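Local coordinates for clavulanic acid biosynthesis oligopeptide binding protein 2 (Streptomyces clavuligerus, PDB 2WOL) that probably binds peptides or related small solutes as an extracellular solute-binding protein of the clavulanic acid biosynthesis pathway, at residues W55-Q60 and A188-A193; M68-D73 and D456-Y461. All blocks are in the same frame, centred on the assembly; numbering follows the deposited sequence.

Interaction 1 of 2, residues W55-Q60 and A188-A193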
loop_
_atom_site.group_PDB
_atom_site.type_symbol
_atom_site.label_atom_id
_atom_site.label_comp_id
_atom_site.label_asym_id
_atom_site.label_seq_id
_atom_site.Cartn_x
_atom_site.Cartn_y
_atom_site.Cartn_z
ATOM N N TRP A 55 0.088 6.405 -4.951
ATOM C CA TRP A 55 -0.410 7.123 -6.120
ATOM C C TRP A 55 0.642 7.302 -7.218
ATOM O O TRP A 55 0.299 7.484 -8.386
ATOM C CB TRP A 55 -1.072 8.450 -5.733
ATOM C CG TRP A 55 -0.172 9.497 -5.135
ATOM C CD1 TRP A 55 0.088 9.697 -3.807
ATOM C CD2 TRP A 55 0.535 10.526 -5.843
ATOM N NE1 TRP A 55 0.932 10.772 -3.647
ATOM C CE2 TRP A 55 1.217 11.304 -4.879
ATOM C CE3 TRP A 55 0.659 10.864 -7.199
ATOM C CZ2 TRP A 55 2.013 12.401 -5.228
ATOM C CZ3 TRP A 55 1.455 11.960 -7.546
ATOM C CH2 TRP A 55 2.119 12.711 -6.563
ATOM N N VAL A 56 1.917 7.256 -6.842
ATOM C CA VAL A 56 2.981 7.281 -7.842
ATOM C C VAL A 56 3.156 5.882 -8.451
ATOM O O VAL A 56 3.425 5.760 -9.646
ATOM C CB VAL A 56 4.306 7.849 -7.288
ATOM C CG1 VAL A 56 5.382 7.860 -8.374
ATOM C CG2 VAL A 56 4.093 9.265 -6.755
ATOM N N TRP A 57 2.976 4.828 -7.650
ATOM C CA TRP A 57 2.920 3.473 -8.212
ATOM C C TRP A 57 1.801 3.397 -9.251
ATOM O O TRP A 57 1.959 2.800 -10.315
ATOM C CB TRP A 57 2.690 2.416 -7.131
ATOM C CG TRP A 57 3.763 2.346 -6.089
ATOM C CD1 TRP A 57 5.037 2.834 -6.182
ATOM C CD2 TRP A 57 3.656 1.747 -4.785
ATOM N NE1 TRP A 57 5.730 2.574 -5.024
ATOM C CE2 TRP A 57 4.908 1.909 -4.149
ATOM C CE3 TRP A 57 2.623 1.092 -4.094
ATOM C CZ2 TRP A 57 5.159 1.442 -2.852
ATOM C CZ3 TRP A 57 2.875 0.617 -2.798
ATOM C CH2 TRP A 57 4.135 0.802 -2.194
ATOM N N LEU A 58 0.673 4.021 -8.925
ATOM C CA LEU A 58 -0.472 4.093 -9.820
ATOM C C LEU A 58 -0.123 4.856 -11.104
ATOM O O LEU A 58 -0.448 4.413 -12.207
ATOM C CB LEU A 58 -1.628 4.767 -9.078
ATOM C CG LEU A 58 -3.011 4.845 -9.713
ATOM C CD1 LEU A 58 -3.660 3.461 -9.739
ATOM C CD2 LEU A 58 -3.843 5.829 -8.914
ATOM N N LEU A 59 0.550 5.996 -10.950
ATOM C CA LEU A 59 1.009 6.791 -12.087
ATOM C C LEU A 59 2.032 6.036 -12.942
ATOM O O LEU A 59 2.085 6.211 -14.161
ATOM C CB LEU A 59 1.605 8.110 -11.595
ATOM C CG LEU A 59 2.097 9.119 -12.630
ATOM C CD1 LEU A 59 0.939 9.700 -13.431
ATOM C CD2 LEU A 59 2.870 10.211 -11.925
ATOM N N GLN A 60 2.847 5.205 -12.296
ATOM C CA GLN A 60 3.846 4.410 -13.007
ATOM C C GLN A 60 3.243 3.429 -14.013
ATOM O O GLN A 60 3.924 2.992 -14.942
ATOM C CB GLN A 60 4.777 3.693 -12.021
ATOM C CG GLN A 60 5.902 4.592 -11.506
ATOM C CD GLN A 60 6.929 4.944 -12.572
ATOM O OE1 GLN A 60 6.970 4.339 -13.646
ATOM N NE2 GLN A 60 7.771 5.922 -12.270
ATOM N N ALA A 188 5.589 -6.941 -10.363
ATOM C CA ALA A 188 4.573 -5.983 -10.796
ATOM C C ALA A 188 4.825 -4.585 -10.232
ATOM O O ALA A 188 4.077 -3.648 -10.522
ATOM C CB ALA A 188 3.175 -6.476 -10.401
ATOM N N GLN A 189 5.887 -4.451 -9.441
ATOM C CA GLN A 189 6.217 -3.185 -8.788
ATOM C C GLN A 189 7.174 -2.355 -9.648
ATOM O O GLN A 189 8.013 -2.921 -10.345
ATOM C CB GLN A 189 6.795 -3.443 -7.389
ATOM C CG GLN A 189 5.935 -4.383 -6.509
ATOM C CD GLN A 189 4.458 -3.986 -6.434
ATOM O OE1 GLN A 189 3.559 -4.843 -6.474
ATOM N NE2 GLN A 189 4.203 -2.691 -6.320
ATOM N N PRO A 190 7.034 -1.013 -9.627
ATOM C CA PRO A 190 7.881 -0.167 -10.489
ATOM C C PRO A 190 9.395 -0.286 -10.270
ATOM O O PRO A 190 10.165 0.027 -11.182
ATOM C CB PRO A 190 7.381 1.258 -10.207
ATOM C CG PRO A 190 6.586 1.166 -8.946
ATOM C CD PRO A 190 6.045 -0.224 -8.872
ATOM N N CYS A 191 9.828 -0.743 -9.096
ATOM C CA CYS A 191 11.258 -0.972 -8.877
ATOM C C CYS A 191 11.799 -2.145 -9.710
ATOM O O CYS A 191 13.011 -2.332 -9.799
ATOM C CB CYS A 191 11.588 -1.130 -7.384
ATOM S SG CYS A 191 10.958 -2.612 -6.597
ATOM N N ALA A 192 10.900 -2.920 -10.318
ATOM C CA ALA A 192 11.281 -4.016 -11.209
ATOM C C ALA A 192 11.004 -3.714 -12.690
ATOM O O ALA A 192 11.214 -4.575 -13.551
ATOM C CB ALA A 192 10.608 -5.312 -10.783
ATOM N N ALA A 193 10.534 -2.502 -12.984
ATOM C CA ALA A 193 10.410 -2.038 -14.371
ATOM C C ALA A 193 11.800 -1.882 -14.993
ATOM O O ALA A 193 12.699 -1.320 -14.366
ATOM C CB ALA A 193 9.647 -0.727 -14.438
#
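Pro-190 packs against Trp-57 and Gln-60, which lie one helical turn apart on helix 54-63. Segment 188-193 is a loop with a short 3-10 turn at 190-192, in a chain of the family 5 solute-binding fold. Two backbone bonds shape this turn, Ala-192 N to Gln-189 O and Ala-193 N to Pro-190 O. The contact is buried and apolar, and no hydrogen bond joins the two segments.

The polar ends of Trp-57 and Gln-60 have partners outside the two segments. Trp-57 NE1 donates to the carbonyl O of Thr-51, which probably helps to fix the rotation of the indole. Gln-60 OE1 accepts from Asn-64 ND2, a turn further along the chain.

The van der Waals contacts divide between two corners of the proline ring. CB of Pro-190 meets the aliphatic part of Gln-60, 3.9 Å from its CG. The Gln-60 chain bends at chi2 (-69°), which leaves its CB and CG against the proline while the amide turns off toward Asn-64. The Pro-190 and Trp-57 side chains cross at about a right angle. CG of Pro-190 comes in obliquely at the five-membered end of the indole, 3.6 Å from CD1 of Trp-57.

Interaction 2 of 2, residues M68-D73 and D456-Y461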
loop_
_atom_site.group_PDB
_atom_site.type_symbol
_atom_site.label_atom_id
_atom_site.label_comp_id
_atom_site.label_asym_id
_atom_site.label_seq_id
_atom_site.Cartn_x
_atom_site.Cartn_y
_atom_site.Cartn_z
ATOM N N MET A 68 5.165 -8.442 -14.964
ATOM C CA MET A 68 3.780 -8.713 -14.597
ATOM C C MET A 68 3.137 -7.394 -14.204
ATOM O O MET A 68 3.827 -6.478 -13.775
ATOM C CB MET A 68 3.723 -9.673 -13.407
ATOM C CG MET A 68 4.465 -10.987 -13.622
ATOM S SD MET A 68 3.671 -12.028 -14.868
ATOM C CE MET A 68 2.137 -12.446 -14.036
ATOM N N ALA A 69 1.822 -7.291 -14.354
ATOM C CA ALA A 69 1.105 -6.082 -13.942
ATOM C C ALA A 69 -0.281 -6.437 -13.450
ATOM O O ALA A 69 -0.857 -7.434 -13.882
ATOM C CB ALA A 69 1.016 -5.088 -15.095
ATOM N N TYR A 70 -0.826 -5.629 -12.548
ATOM C CA TYR A 70 -2.216 -5.831 -12.152
ATOM C C TYR A 70 -3.115 -5.542 -13.351
ATOM O O TYR A 70 -2.955 -4.520 -14.018
ATOM C CB TYR A 70 -2.565 -5.019 -10.897
ATOM C CG TYR A 70 -1.695 -5.465 -9.746
ATOM C CD1 TYR A 70 -0.538 -4.763 -9.411
ATOM C CD2 TYR A 70 -1.986 -6.636 -9.043
ATOM C CE1 TYR A 70 0.290 -5.194 -8.384
ATOM C CE2 TYR A 70 -1.160 -7.083 -8.013
ATOM C CZ TYR A 70 -0.020 -6.354 -7.694
ATOM O OH TYR A 70 0.816 -6.780 -6.685
ATOM N N PRO A 71 -4.028 -6.473 -13.659
ATOM C CA PRO A 71 -4.827 -6.315 -14.868
ATOM C C PRO A 71 -5.813 -5.159 -14.756
ATOM O O PRO A 71 -6.094 -4.672 -13.650
ATOM C CB PRO A 71 -5.555 -7.658 -14.992
ATOM C CG PRO A 71 -5.595 -8.206 -13.626
ATOM C CD PRO A 71 -4.355 -7.710 -12.926
ATOM N N THR A 72 -6.307 -4.713 -15.905
ATOM C CA THR A 72 -7.285 -3.634 -15.957
ATOM C C THR A 72 -8.668 -4.238 -15.714
ATOM O O THR A 72 -9.390 -4.593 -16.646
ATOM C CB THR A 72 -7.181 -2.869 -17.294
ATOM O OG1 THR A 72 -5.830 -2.418 -17.461
ATOM C CG2 THR A 72 -8.113 -1.660 -17.327
ATOM N N ASP A 73 -9.010 -4.371 -14.435
ATOM C CA ASP A 73 -10.170 -5.145 -14.008
ATOM C C ASP A 73 -10.639 -4.648 -12.643
ATOM O O ASP A 73 -9.864 -4.659 -11.687
ATOM C CB ASP A 73 -9.781 -6.628 -13.926
ATOM C CG ASP A 73 -10.983 -7.572 -13.837
ATOM O OD1 ASP A 73 -12.084 -7.161 -13.403
ATOM O OD2 ASP A 73 -10.808 -8.755 -14.198
ATOM N N ASP A 456 2.094 -3.437 0.725
ATOM C CA ASP A 456 2.793 -3.009 -0.488
ATOM C C ASP A 456 2.431 -3.865 -1.702
ATOM O O ASP A 456 2.746 -3.513 -2.839
ATOM C CB ASP A 456 4.303 -2.997 -0.258
ATOM C CG ASP A 456 4.732 -1.929 0.733
ATOM O OD1 ASP A 456 4.009 -0.920 0.881
ATOM O OD2 ASP A 456 5.798 -2.089 1.362
ATOM N N PHE A 457 1.782 -4.997 -1.442
ATOM C CA PHE A 457 1.174 -5.845 -2.477
ATOM C C PHE A 457 0.007 -6.632 -1.862
ATOM O O PHE A 457 0.061 -6.988 -0.681
ATOM C CB PHE A 457 2.206 -6.745 -3.200
ATOM C CG PHE A 457 3.174 -7.450 -2.283
ATOM C CD1 PHE A 457 2.961 -8.779 -1.918
ATOM C CD2 PHE A 457 4.322 -6.801 -1.824
ATOM C CE1 PHE A 457 3.860 -9.443 -1.083
ATOM C CE2 PHE A 457 5.223 -7.452 -0.987
ATOM C CZ PHE A 457 4.994 -8.776 -0.615
ATOM N N PRO A 458 -1.071 -6.860 -2.641
ATOM C CA PRO A 458 -2.324 -7.373 -2.069
ATOM C C PRO A 458 -2.356 -8.878 -1.789
ATOM O O PRO A 458 -3.149 -9.612 -2.389
ATOM C CB PRO A 458 -3.368 -6.985 -3.122
ATOM C CG PRO A 458 -2.614 -7.011 -4.404
ATOM C CD PRO A 458 -1.204 -6.592 -4.087
ATOM N N THR A 459 -1.498 -9.316 -0.871
ATOM C CA THR A 459 -1.490 -10.701 -0.414
ATOM C C THR A 459 -1.392 -10.723 1.100
ATOM O O THR A 459 -1.065 -9.708 1.732
ATOM C CB THR A 459 -0.289 -11.510 -0.968
ATOM O OG1 THR A 459 0.931 -10.970 -0.451
ATOM C CG2 THR A 459 -0.260 -11.498 -2.493
ATOM N N GLU A 460 -1.656 -11.891 1.679
ATOM C CA GLU A 460 -1.531 -12.072 3.121
ATOM C C GLU A 460 -0.107 -11.810 3.613
ATOM O O GLU A 460 0.080 -11.197 4.669
ATOM C CB GLU A 460 -1.995 -13.466 3.540
ATOM C CG GLU A 460 -3.499 -13.680 3.463
ATOM C CD GLU A 460 -3.971 -14.153 2.099
ATOM O OE1 GLU A 460 -3.227 -14.000 1.107
ATOM O OE2 GLU A 460 -5.096 -14.681 2.017
ATOM N N TYR A 461 0.892 -12.256 2.848
ATOM C CA TYR A 461 2.275 -11.966 3.207
ATOM C C TYR A 461 2.532 -10.464 3.207
ATOM O O TYR A 461 3.048 -9.920 4.181
ATOM C CB TYR A 461 3.293 -12.665 2.293
ATOM C CG TYR A 461 4.702 -12.402 2.772
ATOM C CD1 TYR A 461 5.298 -13.235 3.716
ATOM C CD2 TYR A 461 5.419 -11.287 2.327
ATOM C CE1 TYR A 461 6.581 -12.984 4.193
ATOM C CE2 TYR A 461 6.701 -11.026 2.796
ATOM C CZ TYR A 461 7.275 -11.878 3.727
ATOM O OH TYR A 461 8.541 -11.614 4.193
#
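Tyr-70 reaches across to Pro-458 and Phe-457 and joins the two lobes of the solute-binding fold. Its segment runs out of strand 68-69. Segment 456-461 leads from strand 448-453 of the other lobe into helix 460-468.

The side chain starts at CB, which points toward the other segment. CG stands anti to the carbonyl carbon (chi1 -61°), and this sends the ring across the gap. Contact with segment 456-461 begins at the far end of the ring, at CE2, 3.9 Å from CG of Pro-458. Next, CZ lies 3.8 Å from CD of Pro-458. The tip comes closest: OH is 3.3 Å from the same CD and 3.8 Å from CB of Phe-457. The proline approaches obliquely, and the two side chains come from opposite directions. The Phe-457 ring turns away, so this residue offers little more than its CB.

The loop is shaped locally. Pro-458 is the centre of an inverse gamma turn, with Thr-459 N bonded to Phe-457 O at 2.8 Å. Thr-459 is the N-cap of helix 460-468. Its OG1 bonds to Gly-462 N and also to Asp-182 OD2, which ties the cap to the lobe of Tyr-70.

No hydrogen bond crosses between the segments. Tyr-70 OH is hydrogen-bonded to His-185 ND1, on helix 183-186, which probably helps to fix the tip. Between these two segments the contact is therefore van der Waals, with proline carbons packed against the phenol oxygen and the CE2-CZ end of the ring, while the hydroxyl's hydrogen bond goes to His-185.

Overall arrangement
Interactions 1 and 2 lie next to each other, with centres about 11 Å apart, and their segments alternate along the chain. Interaction 1 lies on one side of the cleft between the lobes, and interaction 2 spans it. They touch directly. Ala-188 CB of interaction 1 is 3.7 Å from Tyr-70 CE1 and 3.4 Å from Met-68 O. Trp-57 CH2 lies 3.5 Å from Asp-456 OD1, a second place, besides Tyr-70, where this side meets segment 456-461. The side chains of Trp-57 and Pro-458 each lie about 4 Å from a bound glycerol, probably from the crystallisation liquor. This is consistent with a solute pocket nearby.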